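Local atomic coordinates of maltose-binding protein MalE1 (PDB entry 6DTU), a protein that binds maltotetraose and probably serves as a solute-binding protein delivering malto-oligosaccharides for transport across the membrane. Residues K4-C9 with E31-Y36; N72-P77 with N269-N274. All coordinates share one frame; numbering follows the deposited sequence.

Contact 1 (K4-C9 with E31-Y36); sequences KLTIWC and EVEVQY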
loop_
_atom_site.group_PDB
_atom_site.type_symbol
_atom_site.label_atom_id
_atom_site.label_comp_id
_atom_site.label_asym_id
_atom_site.label_seq_id
_atom_site.Cartn_x
_atom_site.Cartn_y
_atom_site.Cartn_z
ATOM N N LYS A 4 -17.219 -7.595 -23.363
ATOM C CA LYS A 4 -15.844 -7.332 -22.960
ATOM C C LYS A 4 -15.807 -6.825 -21.528
ATOM O O LYS A 4 -16.657 -6.021 -21.125
ATOM C CB LYS A 4 -15.247 -6.253 -23.875
ATOM C CG LYS A 4 -13.814 -5.881 -23.599
ATOM C CD LYS A 4 -13.390 -4.845 -24.632
ATOM C CE LYS A 4 -12.001 -4.415 -24.462
ATOM N NZ LYS A 4 -11.623 -3.565 -25.631
ATOM N N LEU A 5 -14.813 -7.295 -20.775
ATOM C CA LEU A 5 -14.464 -6.736 -19.472
ATOM C C LEU A 5 -13.080 -6.123 -19.540
ATOM O O LEU A 5 -12.113 -6.788 -19.941
ATOM C CB LEU A 5 -14.458 -7.804 -18.381
ATOM C CG LEU A 5 -15.795 -8.489 -18.077
ATOM C CD1 LEU A 5 -15.593 -9.569 -17.057
ATOM C CD2 LEU A 5 -16.827 -7.453 -17.632
ATOM N N THR A 6 -12.990 -4.856 -19.154
ATOM C CA THR A 6 -11.725 -4.139 -19.070
ATOM C C THR A 6 -11.359 -3.930 -17.608
ATOM O O THR A 6 -12.206 -3.528 -16.799
ATOM C CB THR A 6 -11.838 -2.805 -19.795
ATOM O OG1 THR A 6 -12.141 -3.066 -21.174
ATOM C CG2 THR A 6 -10.496 -2.056 -19.716
ATOM N N ILE A 7 -10.101 -4.207 -17.275
ATOM C CA ILE A 7 -9.571 -4.091 -15.923
ATOM C C ILE A 7 -8.442 -3.081 -15.954
ATOM O O ILE A 7 -7.566 -3.170 -16.821
ATOM C CB ILE A 7 -8.983 -5.443 -15.484
ATOM C CG1 ILE A 7 -10.022 -6.560 -15.601
ATOM C CG2 ILE A 7 -8.410 -5.355 -14.071
ATOM C CD1 ILE A 7 -9.417 -7.952 -15.464
ATOM N N TRP A 8 -8.430 -2.161 -14.992
ATOM C CA TRP A 8 -7.285 -1.290 -14.732
ATOM C C TRP A 8 -6.554 -1.818 -13.508
ATOM O O TRP A 8 -7.170 -2.067 -12.465
ATOM C CB TRP A 8 -7.703 0.157 -14.437
ATOM C CG TRP A 8 -8.278 0.905 -15.578
ATOM C CD1 TRP A 8 -8.315 0.505 -16.898
ATOM C CD2 TRP A 8 -8.890 2.193 -15.524
ATOM N NE1 TRP A 8 -8.928 1.469 -17.659
ATOM C CE2 TRP A 8 -9.274 2.523 -16.845
ATOM C CE3 TRP A 8 -9.122 3.119 -14.492
ATOM C CZ2 TRP A 8 -9.915 3.725 -17.156
ATOM C CZ3 TRP A 8 -9.759 4.313 -14.803
ATOM C CH2 TRP A 8 -10.138 4.607 -16.130
ATOM N N CYS A 9 -5.254 -1.980 -13.626
ATOM C CA CYS A 9 -4.461 -2.425 -12.487
ATOM C C CYS A 9 -3.058 -1.874 -12.642
ATOM O O CYS A 9 -2.656 -1.431 -13.722
ATOM C CB CYS A 9 -4.436 -3.957 -12.350
ATOM S SG CYS A 9 -3.650 -4.813 -13.723
ATOM N N GLU A 31 -14.433 -11.329 -23.869
ATOM C CA GLU A 31 -13.121 -10.724 -24.030
ATOM C C GLU A 31 -12.702 -10.095 -22.717
ATOM O O GLU A 31 -13.504 -9.447 -22.043
ATOM C CB GLU A 31 -13.161 -9.654 -25.118
ATOM C CG GLU A 31 -11.813 -9.179 -25.526
ATOM C CD GLU A 31 -11.182 -10.204 -26.462
ATOM O OE1 GLU A 31 -11.949 -10.959 -27.115
ATOM O OE2 GLU A 31 -9.932 -10.265 -26.538
ATOM N N VAL A 32 -11.452 -10.305 -22.329
ATOM C CA VAL A 32 -10.925 -9.677 -21.124
ATOM C C VAL A 32 -9.691 -8.866 -21.492
ATOM O O VAL A 32 -8.762 -9.373 -22.137
ATOM C CB VAL A 32 -10.637 -10.696 -20.006
ATOM C CG1 VAL A 32 -10.205 -9.956 -18.733
ATOM C CG2 VAL A 32 -11.885 -11.570 -19.734
ATOM N N GLU A 33 -9.668 -7.617 -21.060
ATOM C CA GLU A 33 -8.615 -6.697 -21.450
ATOM C C GLU A 33 -8.007 -6.127 -20.182
ATOM O O GLU A 33 -8.715 -5.530 -19.364
ATOM C CB GLU A 33 -9.204 -5.590 -22.302
ATOM C CG GLU A 33 -8.253 -4.459 -22.520
ATOM C CD GLU A 33 -8.808 -3.481 -23.496
ATOM O OE1 GLU A 33 -9.155 -3.924 -24.599
ATOM O OE2 GLU A 33 -8.918 -2.292 -23.150
ATOM N N VAL A 34 -6.713 -6.337 -20.006
ATOM C CA VAL A 34 -6.014 -5.850 -18.831
ATOM C C VAL A 34 -5.176 -4.640 -19.233
ATOM O O VAL A 34 -4.220 -4.755 -20.020
ATOM C CB VAL A 34 -5.136 -6.951 -18.217
ATOM C CG1 VAL A 34 -4.435 -6.409 -16.999
ATOM C CG2 VAL A 34 -5.985 -8.194 -17.875
ATOM N N GLN A 35 -5.505 -3.489 -18.652
ATOM C CA GLN A 35 -4.874 -2.214 -18.970
ATOM C C GLN A 35 -4.056 -1.743 -17.768
ATOM O O GLN A 35 -4.617 -1.437 -16.708
ATOM C CB GLN A 35 -5.969 -1.186 -19.259
ATOM C CG GLN A 35 -5.487 0.256 -19.447
ATOM C CD GLN A 35 -4.562 0.427 -20.622
ATOM O OE1 GLN A 35 -4.995 0.363 -21.773
ATOM N NE2 GLN A 35 -3.274 0.612 -20.345
ATOM N N TYR A 36 -2.740 -1.633 -17.958
ATOM C CA TYR A 36 -1.866 -1.033 -16.958
ATOM C C TYR A 36 -2.234 0.423 -16.738
ATOM O O TYR A 36 -2.418 1.182 -17.693
ATOM C CB TYR A 36 -0.400 -1.098 -17.415
ATOM C CG TYR A 36 0.465 -0.030 -16.738
ATOM C CD1 TYR A 36 0.755 -0.094 -15.369
ATOM C CD2 TYR A 36 0.928 1.075 -17.445
ATOM C CE1 TYR A 36 1.514 0.877 -14.738
ATOM C CE2 TYR A 36 1.688 2.050 -16.814
ATOM C CZ TYR A 36 1.973 1.949 -15.463
ATOM O OH TYR A 36 2.727 2.930 -14.836
#
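Strands 4-9 and 31-36 run parallel, their axes 4.7 Å apart and 14° from exact alignment, setting Lys4 beside Glu31 and Cys9 beside Tyr36. Leu5, Ile7 and Cys9 make all the backbone bonds to 31-36, while Thr6 and Trp8 bond to strand 58-62. Leu5 N to Glu31 O is 2.8 Å, Ile7 N to Glu33 O and Gln35 N to Ile7 O are just as short, and all three lie nearly along the C=O axis. The last, Cys9 N to Gln35 O, stretches to 3.2 Å, with the donor above the carbonyl plane. On the face of Lys4, Thr6 and Trp8, the extended Lys4 chain crosses obliquely to Glu33, where NZ forms a salt bridge with OE1, although the hydrogen bond is weak and the oxygen's place uncertain. Glu33 runs alongside Thr6, OE2 3.8 Å from Thr6 CG2. An alanine at Glu33 would probably leave the Lys4 ammonium without this counter-charge. Gln35 CB and CG pass alongside Trp8 CD1, the amide plane turned 74° from the indole; the bend at chi2 (62°) brings NE2 to Tyr36 O at 2.8 Å. The reverse face is mainly apolar: Ile7 CD1 meets Val32 CG1 at 3.9 Å, and Cys9 SG touches Val34 CG1. Helix 14-28 covers Cys9 and Val34, completing a beta-alpha-beta unit; the other face is charged and polar at the Lys4 end, aromatic at Trp8 under helix 39-49.

Contact 2 (N72-P77 with N269-N274); sequences NGLIEP and NAKSPN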
loop_
_atom_site.group_PDB
_atom_site.type_symbol
_atom_site.label_atom_id
_atom_site.label_comp_id
_atom_site.label_asym_id
_atom_site.label_seq_id
_atom_site.Cartn_x
_atom_site.Cartn_y
_atom_site.Cartn_z
ATOM N N ASN A 72 -19.761 8.308 -3.624
ATOM C CA ASN A 72 -19.940 8.959 -4.916
ATOM C C ASN A 72 -20.729 8.091 -5.891
ATOM O O ASN A 72 -20.957 8.519 -7.030
ATOM C CB ASN A 72 -18.586 9.296 -5.559
ATOM C CG ASN A 72 -17.751 10.290 -4.746
ATOM O OD1 ASN A 72 -18.246 10.970 -3.850
ATOM N ND2 ASN A 72 -16.461 10.366 -5.072
ATOM N N GLY A 73 -21.123 6.888 -5.483
ATOM C CA GLY A 73 -21.901 6.009 -6.335
ATOM C C GLY A 73 -21.141 5.421 -7.510
ATOM O O GLY A 73 -21.759 5.063 -8.521
ATOM N N LEU A 74 -19.821 5.265 -7.394
ATOM C CA LEU A 74 -19.017 4.845 -8.531
ATOM C C LEU A 74 -18.610 3.375 -8.526
ATOM O O LEU A 74 -18.235 2.870 -9.580
ATOM C CB LEU A 74 -17.748 5.691 -8.643
ATOM C CG LEU A 74 -17.963 7.169 -8.951
ATOM C CD1 LEU A 74 -16.617 7.811 -9.095
ATOM C CD2 LEU A 74 -18.761 7.330 -10.237
ATOM N N ILE A 75 -18.642 2.689 -7.389
ATOM C CA ILE A 75 -18.344 1.258 -7.334
ATOM C C ILE A 75 -19.586 0.544 -6.831
ATOM O O ILE A 75 -20.366 1.092 -6.046
ATOM C CB ILE A 75 -17.072 0.880 -6.522
ATOM C CG1 ILE A 75 -17.109 1.516 -5.127
ATOM C CG2 ILE A 75 -15.809 1.234 -7.304
ATOM C CD1 ILE A 75 -15.988 1.063 -4.216
ATOM N N GLU A 76 -19.788 -0.684 -7.334
ATOM C CA GLU A 76 -21.025 -1.435 -7.201
ATOM C C GLU A 76 -20.978 -2.352 -5.984
ATOM O O GLU A 76 -19.979 -3.044 -5.762
ATOM C CB GLU A 76 -21.222 -2.276 -8.454
ATOM C CG GLU A 76 -22.492 -3.088 -8.512
ATOM C CD GLU A 76 -23.753 -2.245 -8.710
ATOM O OE1 GLU A 76 -23.633 -1.035 -8.981
ATOM O OE2 GLU A 76 -24.873 -2.820 -8.631
ATOM N N PRO A 77 -22.039 -2.423 -5.174
ATOM C CA PRO A 77 -22.048 -3.407 -4.088
ATOM C C PRO A 77 -21.965 -4.822 -4.649
ATOM O O PRO A 77 -22.513 -5.123 -5.718
ATOM C CB PRO A 77 -23.399 -3.171 -3.404
ATOM C CG PRO A 77 -23.800 -1.781 -3.809
ATOM C CD PRO A 77 -23.274 -1.625 -5.213
ATOM N N ASN A 269 -17.101 -1.229 -11.424
ATOM C CA ASN A 269 -17.613 0.087 -11.801
ATOM C C ASN A 269 -19.140 0.059 -11.806
ATOM O O ASN A 269 -19.750 -0.629 -12.633
ATOM C CB ASN A 269 -17.108 0.378 -13.208
ATOM C CG ASN A 269 -17.503 1.752 -13.739
ATOM O OD1 ASN A 269 -18.252 2.508 -13.127
ATOM N ND2 ASN A 269 -16.982 2.075 -14.910
ATOM N N ALA A 270 -19.764 0.854 -10.920
ATOM C CA ALA A 270 -21.221 0.903 -10.853
ATOM C C ALA A 270 -21.843 1.543 -12.086
ATOM O O ALA A 270 -23.055 1.380 -12.310
ATOM C CB ALA A 270 -21.689 1.641 -9.600
ATOM N N LYS A 271 -21.056 2.253 -12.886
ATOM C CA LYS A 271 -21.584 2.864 -14.092
ATOM C C LYS A 271 -21.429 1.964 -15.304
ATOM O O LYS A 271 -21.901 2.321 -16.381
ATOM C CB LYS A 271 -20.930 4.218 -14.362
ATOM C CG LYS A 271 -20.944 5.186 -13.164
ATOM C CD LYS A 271 -22.337 5.439 -12.638
ATOM C CE LYS A 271 -22.303 6.431 -11.482
ATOM N NZ LYS A 271 -23.649 6.560 -10.844
ATOM N N SER A 272 -20.790 0.816 -15.148
ATOM C CA SER A 272 -20.497 -0.023 -16.300
ATOM C C SER A 272 -21.727 -0.834 -16.677
ATOM O O SER A 272 -22.361 -1.420 -15.803
ATOM C CB SER A 272 -19.385 -0.987 -15.968
ATOM O OG SER A 272 -19.392 -2.024 -16.939
ATOM N N PRO A 273 -22.111 -0.867 -17.951
ATOM C CA PRO A 273 -23.213 -1.756 -18.359
ATOM C C PRO A 273 -22.856 -3.223 -18.264
ATOM O O PRO A 273 -23.752 -4.072 -18.408
ATOM C CB PRO A 273 -23.467 -1.350 -19.815
ATOM C CG PRO A 273 -22.140 -0.921 -20.294
ATOM C CD PRO A 273 -21.474 -0.221 -19.110
ATOM N N ASN A 274 -21.585 -3.549 -18.014
ATOM C CA ASN A 274 -21.136 -4.926 -17.871
ATOM C C ASN A 274 -20.990 -5.332 -16.415
ATOM O O ASN A 274 -20.340 -6.342 -16.133
ATOM C CB ASN A 274 -19.805 -5.159 -18.601
ATOM C CG ASN A 274 -19.872 -4.784 -20.070
ATOM O OD1 ASN A 274 -20.597 -5.413 -20.822
ATOM N ND2 ASN A 274 -19.143 -3.729 -20.462
HETATM O O HOH W 1 -22.377 8.837 -9.346
#
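Two direct hydrogen bonds, one weak, join loops 72-77 and 269-274. Ala270 N donates to Leu74 O at 2.9 Å, the N-H fairly straight (162°) but arriving well above the carbonyl plane. Lys271 NZ reaches back to Gly73 O through a weak bond of 3.3 Å, its chain bent at chi2 (-56°) and extended beyond. Within 269-274, Asn269 OD1 accepts from Lys271 N at 2.8 Å, an Asx turn that shares its residues with a type I beta turn from Asn269 to Ser272; Ser272 OG receives Asn274 N in an ST turn. One water joins the loops, donating to Asn72 O and accepting from Lys271 NZ at 3.0 Å, so the ammonium meets Gly73 O weakly and Asn72 O through water at the end of helix 66-71, where Gly73 has positive phi in a Schellman motif. Van der Waals packing centres on Ala270, whose CB touches Glu76 OE1 (3.4 Å) and Gly73 O. Leu74 CD2 crosses obliquely to Lys271 CE at 3.9 Å. Glu76 OE1 finds its salt-bridge partner outside the loops, in Lys275, which also donates to Ala270 O. Leu74 and Asn269 pack on Phe46 of helix 39-49, Ile75 lies against Met267 of strand 260-268 and Tyr102 of strand 100-109, and Asn274 holds the N-cap position of helix 275-286. The contact thus ties the loop after helix 66-71 to the loop between strand 260-268 and helix 275-286.

Overall arrangement
Both segments of contact 1 precede those of contact 2 along the chain; the centres are about 16 Å apart. Contact 1 lies in the mixed sheet, where strand 4-9 pairs with 31-36 and 58-62, and 58-62 in turn with 260-268, whereas 269-274 of contact 2 is a loop leaving strand 260-268 of the same sheet. They touch directly where Leu5 CD2 packs on Asn274 CB at 3.9 Å. Asp57 links them further, bonding to Thr6 of contact 1 and to Ser272 and Asn274 of contact 2. Early and late parts of the sequence thus meet around one sheet, and at contact 1 the side chain of Tyr36 comes within about 7 Å of a bound glucose unit.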